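Local coordinates for De Novo Protein OR329 (Artificial gene, PDB 4HXT) that has no known natural function, being a computationally designed armadillo-type repeat protein, probably made as a building block for self-assembling cyclic homo-oligomers, at residues S13-S16 with E17-K20; A22-D25 with L26-A30; L53-D57 with S58-K62; A106-A109 with L110-A114. All blocks are in the same frame, centred on the assembly; numbering follows the deposited sequence.

In the fold
From the N terminus, interaction 1 comes first: it joins the loop after helix 3-10 to the opening turn of helix 16-30. Interaction 2 follows directly on the same helix, with centres 13 Å apart. Interaction 3 repeats the loop-to-helix arrangement at the start of helix 58-71. Interaction 4 lies in the last turns of helix 100-113, near the middle of the chain. All four are local and run in series; none nests or crosses. Interactions 1 and 3 touch, through a probable hydrogen bond from S16 OG to D57 OD2 and packing of K20 on E59. Interactions 2 and 4 are about 7 Å apart at their nearest atoms. They lie on helices 16-30, 58-71 and 100-113, every third helix of the armadillo-type stack.

Interaction 1: S13-S16 with E17-K20; sequences STDS and ETQK
The carboxylate oxygen D15 OD1 accepts the backbone N-H of E17 at 2.8 Å. D15 is the N-cap of helix 16-30. The bond meets OD1 on the anti side and is bent, with an N-H...O angle of 135°. CG of D15 is anti to its own backbone N (chi1 -172°), which brings OD1 to the E17 N-H, a capping bond. The backbone then enters the helix: Q19 N bonds to D15 O at 3.0 Å and K20 N to S16 O at 2.8 Å. One step earlier, S13 OG accepts from D15 N at 3.2 Å, an ST turn. The same hydroxyl lies 3.4 Å from T18 CB, and a water joins it to T18 OG1. K20 folds back along its own turn, and its NZ forms a salt bridge with E17 OE2 at 2.6 Å, from above the carboxylate plane. With K20 cut back to an alanine, the E17 carboxylate would probably lose its charged mate. Q19 NE2 bonds to L11 O, tying the helix to the preceding loop. S16, Q19 and K20 also pack on V60 of helix 58-71, and S16 OG bonds to D57.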
loop_
_atom_site.group_PDB
_atom_site.type_symbol
_atom_site.label_atom_id
_atom_site.label_comp_id
_atom_site.label_asym_id
_atom_site.label_seq_id
_atom_site.Cartn_x
_atom_site.Cartn_y
_atom_site.Cartn_z
ATOM N N SER A 13 29.769 23.626 8.671
ATOM C CA SER A 13 30.971 24.078 9.368
ATOM C C SER A 13 32.055 23.009 9.252
ATOM O O SER A 13 31.761 21.829 9.054
ATOM C CB SER A 13 30.672 24.343 10.848
ATOM O OG SER A 13 31.861 24.690 11.542
ATOM N N THR A 14 33.311 23.428 9.365
ATOM C CA THR A 14 34.428 22.493 9.266
ATOM C C THR A 14 34.797 21.963 10.644
ATOM O O THR A 14 35.696 21.132 10.788
ATOM C CB THR A 14 35.673 23.159 8.637
ATOM O OG1 THR A 14 35.979 24.368 9.340
ATOM C CG2 THR A 14 35.429 23.473 7.166
ATOM N N ASP A 15 34.084 22.454 11.652
ATOM C CA ASP A 15 34.303 22.042 13.029
ATOM C C ASP A 15 33.234 21.018 13.406
ATOM O O ASP A 15 32.049 21.339 13.422
ATOM C CB ASP A 15 34.203 23.258 13.957
ATOM C CG ASP A 15 34.622 22.942 15.381
ATOM O OD1 ASP A 15 34.320 21.831 15.863
ATOM O OD2 ASP A 15 35.246 23.810 16.024
ATOM N N SER A 16 33.651 19.790 13.705
ATOM C CA SER A 16 32.704 18.741 14.082
ATOM C C SER A 16 31.796 19.175 15.228
ATOM O O SER A 16 30.614 18.833 15.250
ATOM C CB SER A 16 33.443 17.460 14.485
ATOM O OG SER A 16 33.848 16.723 13.348
ATOM N N GLU A 17 32.350 19.922 16.178
ATOM C CA GLU A 17 31.571 20.399 17.317
ATOM C C GLU A 17 30.394 21.243 16.844
ATOM O O GLU A 17 29.277 21.093 17.332
ATOM C CB GLU A 17 32.443 21.234 18.261
ATOM C CG GLU A 17 33.601 20.471 18.872
ATOM C CD GLU A 17 33.156 19.204 19.579
ATOM O OE1 GLU A 17 32.428 19.301 20.590
ATOM O OE2 GLU A 17 33.536 18.107 19.115
ATOM N N THR A 18 30.656 22.134 15.894
ATOM C CA THR A 18 29.613 22.998 15.358
ATOM C C THR A 18 28.594 22.156 14.590
ATOM O O THR A 18 27.389 22.331 14.747
ATOM C CB THR A 18 30.210 24.052 14.407
ATOM O OG1 THR A 18 31.228 24.787 15.098
ATOM C CG2 THR A 18 29.132 25.013 13.924
ATOM N N GLN A 19 29.091 21.239 13.767
ATOM C CA GLN A 19 28.231 20.373 12.968
ATOM C C GLN A 19 27.293 19.527 13.823
ATOM O O GLN A 19 26.082 19.504 13.601
ATOM C CB GLN A 19 29.069 19.429 12.114
ATOM C CG GLN A 19 29.789 20.075 10.955
ATOM C CD GLN A 19 30.414 19.032 10.060
ATOM O OE1 GLN A 19 31.236 18.235 10.507
ATOM N NE2 GLN A 19 30.015 19.017 8.793
ATOM N N LYS A 20 27.872 18.815 14.789
ATOM C CA LYS A 20 27.125 17.948 15.700
ATOM C C LYS A 20 26.026 18.706 16.418
ATOM O O LYS A 20 24.897 18.224 16.557
ATOM C CB LYS A 20 28.045 17.342 16.751
ATOM C CG LYS A 20 29.061 16.366 16.201
ATOM C CD LYS A 20 29.925 15.764 17.305
ATOM C CE LYS A 20 31.029 16.715 17.749
ATOM N NZ LYS A 20 31.954 16.053 18.716
HETATM O O HOH W 1 32.226 26.873 13.233
HETATM O O HOH W 2 34.462 18.292 10.462
#

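Interaction 2: A22-D25 with L26-A30; sequences AARD and LAEIA
L26 packs its side chain against the turn before it: CG sits 3.3 Å from A22 O, the carbonyl that also accepts L26 N at 2.9 Å. I29 does the same one turn on. Its CG1 is anti to the carbonyl carbon (chi1 -67°) and rests 3.1 Å from D25 O, which accepts I29 N. A27 CB lies 3.4 Å from both A23 O and R24 O. Aliphatic carbons thus close tightly over the carbonyls of an ordinary alpha-helix, and A22, A23, L26 and A27 are buried. The polar side is looser. R24 and E28 run side by side and point the same way; their side chains come nearest at R24 CG and E28 OE2, 3.8 Å apart. Their charged ends do not touch: R24 NE and E28 OE2 are 5.3 Å apart, and R24 instead makes a salt bridge with E21. D25 OD1 and E28 OE1 are like charges at 4.1 Å, with their carboxylate planes 81° apart. This proximity probably costs some electrostatic energy, eased by solvent because E28 is exposed. Helix 16-30 is a long helix of the armadillo-type stack, enclosed on several flanks. L26 and I29 pack on L7 of helix 3-10 and on I40 of helix 34-42. A23, A27 and A30 lie along helix 58-71, where N70 ND2 bonds to A27 O.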
loop_
_atom_site.group_PDB
_atom_site.type_symbol
_atom_site.label_atom_id
_atom_site.label_comp_id
_atom_site.label_asym_id
_atom_site.label_seq_id
_atom_site.Cartn_x
_atom_site.Cartn_y
_atom_site.Cartn_z
ATOM N N ALA A 22 24.663 21.667 15.504
ATOM C CA ALA A 22 23.632 22.136 14.581
ATOM C C ALA A 22 22.662 20.994 14.274
ATOM O O ALA A 22 21.442 21.181 14.280
ATOM C CB ALA A 22 24.268 22.655 13.281
ATOM N N ALA A 23 23.209 19.812 14.004
ATOM C CA ALA A 23 22.396 18.643 13.701
ATOM C C ALA A 23 21.559 18.286 14.922
ATOM O O ALA A 23 20.389 17.930 14.799
ATOM C CB ALA A 23 23.289 17.470 13.320
ATOM N N ARG A 24 22.163 18.387 16.100
ATOM C CA ARG A 24 21.463 18.064 17.337
ATOM C C ARG A 24 20.306 19.037 17.545
ATOM O O ARG A 24 19.197 18.628 17.894
ATOM C CB ARG A 24 22.443 18.107 18.514
ATOM C CG ARG A 24 21.969 17.362 19.743
ATOM C CD ARG A 24 23.136 16.790 20.540
ATOM N NE ARG A 24 24.098 17.801 20.975
ATOM C CZ ARG A 24 25.309 17.965 20.447
ATOM N NH1 ARG A 24 25.715 17.187 19.452
ATOM N NH2 ARG A 24 26.124 18.893 20.928
ATOM N N ASP A 25 20.550 20.324 17.311
ATOM C CA ASP A 25 19.493 21.314 17.470
ATOM C C ASP A 25 18.392 21.077 16.440
ATOM O O ASP A 25 17.213 21.259 16.733
ATOM C CB ASP A 25 20.041 22.739 17.332
ATOM C CG ASP A 25 20.970 23.118 18.468
ATOM O OD1 ASP A 25 20.696 22.720 19.617
ATOM O OD2 ASP A 25 21.968 23.824 18.217
ATOM N N LEU A 26 18.773 20.666 15.235
ATOM C CA LEU A 26 17.783 20.397 14.199
ATOM C C LEU A 26 16.970 19.160 14.578
ATOM O O LEU A 26 15.768 19.095 14.323
ATOM C CB LEU A 26 18.468 20.200 12.843
ATOM C CG LEU A 26 18.910 21.497 12.155
ATOM C CD1 LEU A 26 19.811 21.192 10.970
ATOM C CD2 LEU A 26 17.676 22.268 11.701
ATOM N N ALA A 27 17.626 18.183 15.195
ATOM C CA ALA A 27 16.943 16.963 15.618
ATOM C C ALA A 27 15.878 17.330 16.655
ATOM O O ALA A 27 14.742 16.849 16.594
ATOM C CB ALA A 27 17.947 15.978 16.210
ATOM N N GLU A 28 16.250 18.190 17.600
ATOM C CA GLU A 28 15.321 18.637 18.635
ATOM C C GLU A 28 14.151 19.383 18.005
ATOM O O GLU A 28 12.998 19.156 18.363
ATOM C CB GLU A 28 16.041 19.537 19.645
ATOM C CG GLU A 28 16.614 18.781 20.834
ATOM C CD GLU A 28 17.882 19.409 21.389
ATOM O OE1 GLU A 28 17.886 20.630 21.652
ATOM O OE2 GLU A 28 18.876 18.672 21.566
ATOM N N ILE A 29 14.452 20.267 17.060
ATOM C CA ILE A 29 13.411 21.023 16.379
ATOM C C ILE A 29 12.484 20.076 15.621
ATOM O O ILE A 29 11.270 20.291 15.560
ATOM C CB ILE A 29 14.012 22.037 15.377
ATOM C CG1 ILE A 29 14.784 23.123 16.135
ATOM C CG2 ILE A 29 12.903 22.657 14.536
ATOM C CD1 ILE A 29 15.383 24.195 15.244
ATOM N N ALA A 30 13.063 19.020 15.054
ATOM C CA ALA A 30 12.293 18.039 14.298
ATOM C C ALA A 30 11.374 17.214 15.191
ATOM O O ALA A 30 10.348 16.717 14.733
ATOM C CB ALA A 30 13.232 17.120 13.523
#

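Interaction 3: L53-D57 with S58-K62; sequences LTSTD and SEVQK
The flat amide of Q61 has L53 O close to its plane: NE2 donates to that oxygen at 2.9 Å. The carboxylate of D57 is approached from above its plane, where E59 N meets OD1 at 3.0 Å. Its other oxygen, OD2, lies 3.6 Å from V60 CG2 and has S16 OG as its polar partner. The carboxylates of D57 and E59 are turned 48° apart. The Q61 chain is extended beyond CG, with CG anti to the carbonyl carbon (chi1 -67°). It reaches back from the helix across the loop, and its CG packs 3.4 Å from S55 O. D57 is the N-cap of helix 58-71; the E59 N bond to OD1 is its capping bond, and D57 O accepts Q61 N at 3.0 Å. S55 OG accepts from D57 N, an ST turn placed just before the cap. This is a loop-to-helix junction within an armadillo-type repeat. Shortening Q61 to an alanine is likely to leave L53 O without its side-chain donor and the loop less firmly tied to the helix. S55 also packs on V60, its OG 3.5 Å from V60 CB. A water bridges T56 O and S58 N across the bend. K62 NZ and E59 OE1 form a weak salt bridge at 3.5 Å. L53 packs on V90, L91 and L94 of helix 87-94.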
loop_
_atom_site.group_PDB
_atom_site.type_symbol
_atom_site.label_atom_id
_atom_site.label_comp_id
_atom_site.label_asym_id
_atom_site.label_seq_id
_atom_site.Cartn_x
_atom_site.Cartn_y
_atom_site.Cartn_z
ATOM N N LEU A 53 25.689 12.474 6.561
ATOM C CA LEU A 53 25.667 11.051 6.870
ATOM C C LEU A 53 26.949 10.397 6.369
ATOM O O LEU A 53 27.360 9.349 6.869
ATOM C CB LEU A 53 24.463 10.373 6.204
ATOM C CG LEU A 53 23.061 10.748 6.690
ATOM C CD1 LEU A 53 22.028 9.966 5.886
ATOM C CD2 LEU A 53 22.925 10.441 8.173
ATOM N N THR A 54 27.578 11.025 5.381
ATOM C CA THR A 54 28.806 10.498 4.795
ATOM C C THR A 54 30.066 11.035 5.490
ATOM O O THR A 54 31.186 10.819 5.027
ATOM C CB THR A 54 28.871 10.819 3.281
ATOM O OG1 THR A 54 29.831 9.964 2.653
ATOM C CG2 THR A 54 29.280 12.262 3.053
ATOM N N SER A 55 29.876 11.740 6.599
ATOM C CA SER A 55 30.995 12.285 7.362
ATOM C C SER A 55 31.880 11.150 7.864
ATOM O O SER A 55 31.404 10.037 8.079
ATOM C CB SER A 55 30.479 13.083 8.561
ATOM O OG SER A 55 31.547 13.482 9.405
ATOM N N THR A 56 33.169 11.425 8.043
ATOM C CA THR A 56 34.089 10.410 8.544
ATOM C C THR A 56 33.995 10.362 10.064
ATOM O O THR A 56 34.471 9.423 10.698
ATOM C CB THR A 56 35.551 10.718 8.159
ATOM O OG1 THR A 56 35.858 12.075 8.503
ATOM C CG2 THR A 56 35.773 10.500 6.674
ATOM N N ASP A 57 33.371 11.379 10.645
ATOM C CA ASP A 57 33.214 11.447 12.090
ATOM C C ASP A 57 31.898 10.802 12.530
ATOM O O ASP A 57 30.826 11.367 12.333
ATOM C CB ASP A 57 33.260 12.906 12.545
ATOM C CG ASP A 57 33.189 13.047 14.047
ATOM O OD1 ASP A 57 33.093 12.012 14.736
ATOM O OD2 ASP A 57 33.233 14.194 14.539
ATOM N N SER A 58 31.985 9.623 13.139
ATOM C CA SER A 58 30.794 8.908 13.590
ATOM C C SER A 58 29.868 9.772 14.437
ATOM O O SER A 58 28.653 9.585 14.426
ATOM C CB SER A 58 31.187 7.660 14.379
ATOM O OG SER A 58 31.826 6.719 13.543
ATOM N N GLU A 59 30.438 10.715 15.179
ATOM C CA GLU A 59 29.623 11.588 16.012
ATOM C C GLU A 59 28.707 12.440 15.139
ATOM O O GLU A 59 27.549 12.680 15.488
ATOM C CB GLU A 59 30.509 12.488 16.874
ATOM C CG GLU A 59 31.320 11.732 17.898
ATOM C CD GLU A 59 30.460 10.835 18.769
ATOM O OE1 GLU A 59 29.544 11.361 19.438
ATOM O OE2 GLU A 59 30.703 9.605 18.780
ATOM N N VAL A 60 29.234 12.899 14.008
ATOM C CA VAL A 60 28.455 13.714 13.085
ATOM C C VAL A 60 27.406 12.839 12.402
ATOM O O VAL A 60 26.256 13.240 12.255
ATOM C CB VAL A 60 29.353 14.360 12.015
ATOM C CG1 VAL A 60 28.493 15.088 10.984
ATOM C CG2 VAL A 60 30.323 15.333 12.676
ATOM N N GLN A 61 27.812 11.643 11.988
ATOM C CA GLN A 61 26.897 10.711 11.339
ATOM C C GLN A 61 25.710 10.406 12.238
ATOM O O GLN A 61 24.561 10.467 11.809
ATOM C CB GLN A 61 27.600 9.395 11.030
ATOM C CG GLN A 61 28.691 9.470 9.988
ATOM C CD GLN A 61 29.266 8.102 9.703
ATOM O OE1 GLN A 61 29.751 7.426 10.608
ATOM N NE2 GLN A 61 29.206 7.679 8.446
ATOM N N LYS A 62 26.004 10.059 13.488
ATOM C CA LYS A 62 24.966 9.724 14.451
ATOM C C LYS A 62 23.960 10.855 14.652
ATOM O O LYS A 62 22.753 10.612 14.676
ATOM C CB LYS A 62 25.613 9.318 15.787
ATOM C CG LYS A 62 25.198 10.137 16.992
ATOM C CD LYS A 62 26.005 9.735 18.219
ATOM C CE LYS A 62 25.697 10.633 19.406
ATOM N NZ LYS A 62 26.478 10.249 20.615
HETATM O O HOH W 3 34.421 7.871 13.137
#

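Interaction 4: A106-A109 with L110-A114; sequences AARA and LANIA
Four backbone bonds from residue i+4 to i build this alpha-helical stretch, from L110 N on A106 O at 3.0 Å to I113 N on A109 O at 2.8 Å. Side chains lie close over the same carbonyls. I113 CG1 is 3.1 Å from A109 O, placed there by a chi1 of -72° that sets it anti to the carbonyl carbon. L110 CG covers A106 O at 3.4 Å. A111 CB rests against A107 O and R108 O. N112 folds back along the helix, and its CG stands 3.3 Å from R108 O. R108 and N112 carry the polar side. Their guanidinium and amide planes are turned 73° apart, and R108 NH1 lies 4.0 Å from N112 ND2. A water links these two donors: it accepts from NH1 at 2.9 Å, in the plane at the guanidinium edge, and from ND2 at 3.1 Å. Both groups have further partners: R108 NH2 bonds to N70 OD1 and forms a salt bridge with E105, while N112 ND2 donates to A69 O and N112 OD1 accepts from R150 NH2. The buried amide is therefore used at both its nitrogen and its oxygen, which probably fixes its rotation. The stretch lies within an armadillo/beta-catenin-like repeat, on helix 100-113 in the stack of helices. A106, A109, L110 and I113 pack on helix 87-94, L110, I113 and A114 on I124 of helix 118-126, and A107, R108 and A111 on helix 142-155, from which N154 ND2 bonds to A111 O.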
loop_
_atom_site.group_PDB
_atom_site.type_symbol
_atom_site.label_atom_id
_atom_site.label_comp_id
_atom_site.label_asym_id
_atom_site.label_seq_id
_atom_site.Cartn_x
_atom_site.Cartn_y
_atom_site.Cartn_z
ATOM N N ALA A 106 20.353 5.006 12.322
ATOM C CA ALA A 106 20.107 4.674 10.925
ATOM C C ALA A 106 18.898 3.755 10.823
ATOM O O ALA A 106 18.047 3.933 9.951
ATOM C CB ALA A 106 21.336 4.000 10.317
ATOM N N ALA A 107 18.822 2.771 11.720
ATOM C CA ALA A 107 17.705 1.833 11.714
ATOM C C ALA A 107 16.406 2.532 12.111
ATOM O O ALA A 107 15.348 2.265 11.537
ATOM C CB ALA A 107 17.986 0.658 12.659
ATOM N N ARG A 108 16.485 3.424 13.093
ATOM C CA ARG A 108 15.303 4.152 13.533
ATOM C C ARG A 108 14.785 5.038 12.400
ATOM O O ARG A 108 13.576 5.165 12.208
ATOM C CB ARG A 108 15.622 5.011 14.760
ATOM C CG ARG A 108 14.408 5.751 15.312
ATOM C CD ARG A 108 14.684 6.354 16.681
ATOM N NE ARG A 108 15.556 7.523 16.633
ATOM C CZ ARG A 108 15.145 8.762 16.371
ATOM N NH1 ARG A 108 13.864 9.009 16.131
ATOM N NH2 ARG A 108 16.021 9.757 16.357
ATOM N N ALA A 109 15.696 5.646 11.643
ATOM C CA ALA A 109 15.285 6.502 10.531
ATOM C C ALA A 109 14.586 5.666 9.462
ATOM O O ALA A 109 13.553 6.062 8.924
ATOM C CB ALA A 109 16.495 7.209 9.930
ATOM N N LEU A 110 15.162 4.507 9.154
ATOM C CA LEU A 110 14.585 3.627 8.151
ATOM C C LEU A 110 13.230 3.111 8.626
ATOM O O LEU A 110 12.292 2.990 7.837
ATOM C CB LEU A 110 15.548 2.474 7.853
ATOM C CG LEU A 110 16.749 2.899 7.005
ATOM C CD1 LEU A 110 17.740 1.753 6.872
ATOM C CD2 LEU A 110 16.260 3.336 5.633
ATOM N N ALA A 111 13.125 2.824 9.921
ATOM C CA ALA A 111 11.862 2.350 10.479
ATOM C C ALA A 111 10.788 3.428 10.293
ATOM O O ALA A 111 9.660 3.126 9.901
ATOM C CB ALA A 111 12.025 2.017 11.967
ATOM N N ASN A 112 11.140 4.682 10.565
ATOM C CA ASN A 112 10.187 5.780 10.414
ATOM C C ASN A 112 9.845 6.013 8.953
ATOM O O ASN A 112 8.694 6.279 8.611
ATOM C CB ASN A 112 10.732 7.067 11.045
ATOM C CG ASN A 112 10.830 6.969 12.552
ATOM O OD1 ASN A 112 10.349 6.004 13.149
ATOM N ND2 ASN A 112 11.449 7.961 13.175
ATOM N N ILE A 113 10.846 5.913 8.088
ATOM C CA ILE A 113 10.611 6.082 6.663
ATOM C C ILE A 113 9.624 4.996 6.226
ATOM O O ILE A 113 8.687 5.261 5.475
ATOM C CB ILE A 113 11.934 5.941 5.859
ATOM C CG1 ILE A 113 12.818 7.170 6.093
ATOM C CG2 ILE A 113 11.637 5.765 4.378
ATOM C CD1 ILE A 113 14.241 7.039 5.552
ATOM N N ALA A 114 9.835 3.779 6.723
ATOM C CA ALA A 114 8.987 2.642 6.375
ATOM C C ALA A 114 7.540 2.748 6.861
ATOM O O ALA A 114 6.685 1.971 6.435
ATOM C CB ALA A 114 9.607 1.358 6.888
HETATM O O HOH W 4 11.295 7.739 16.224
#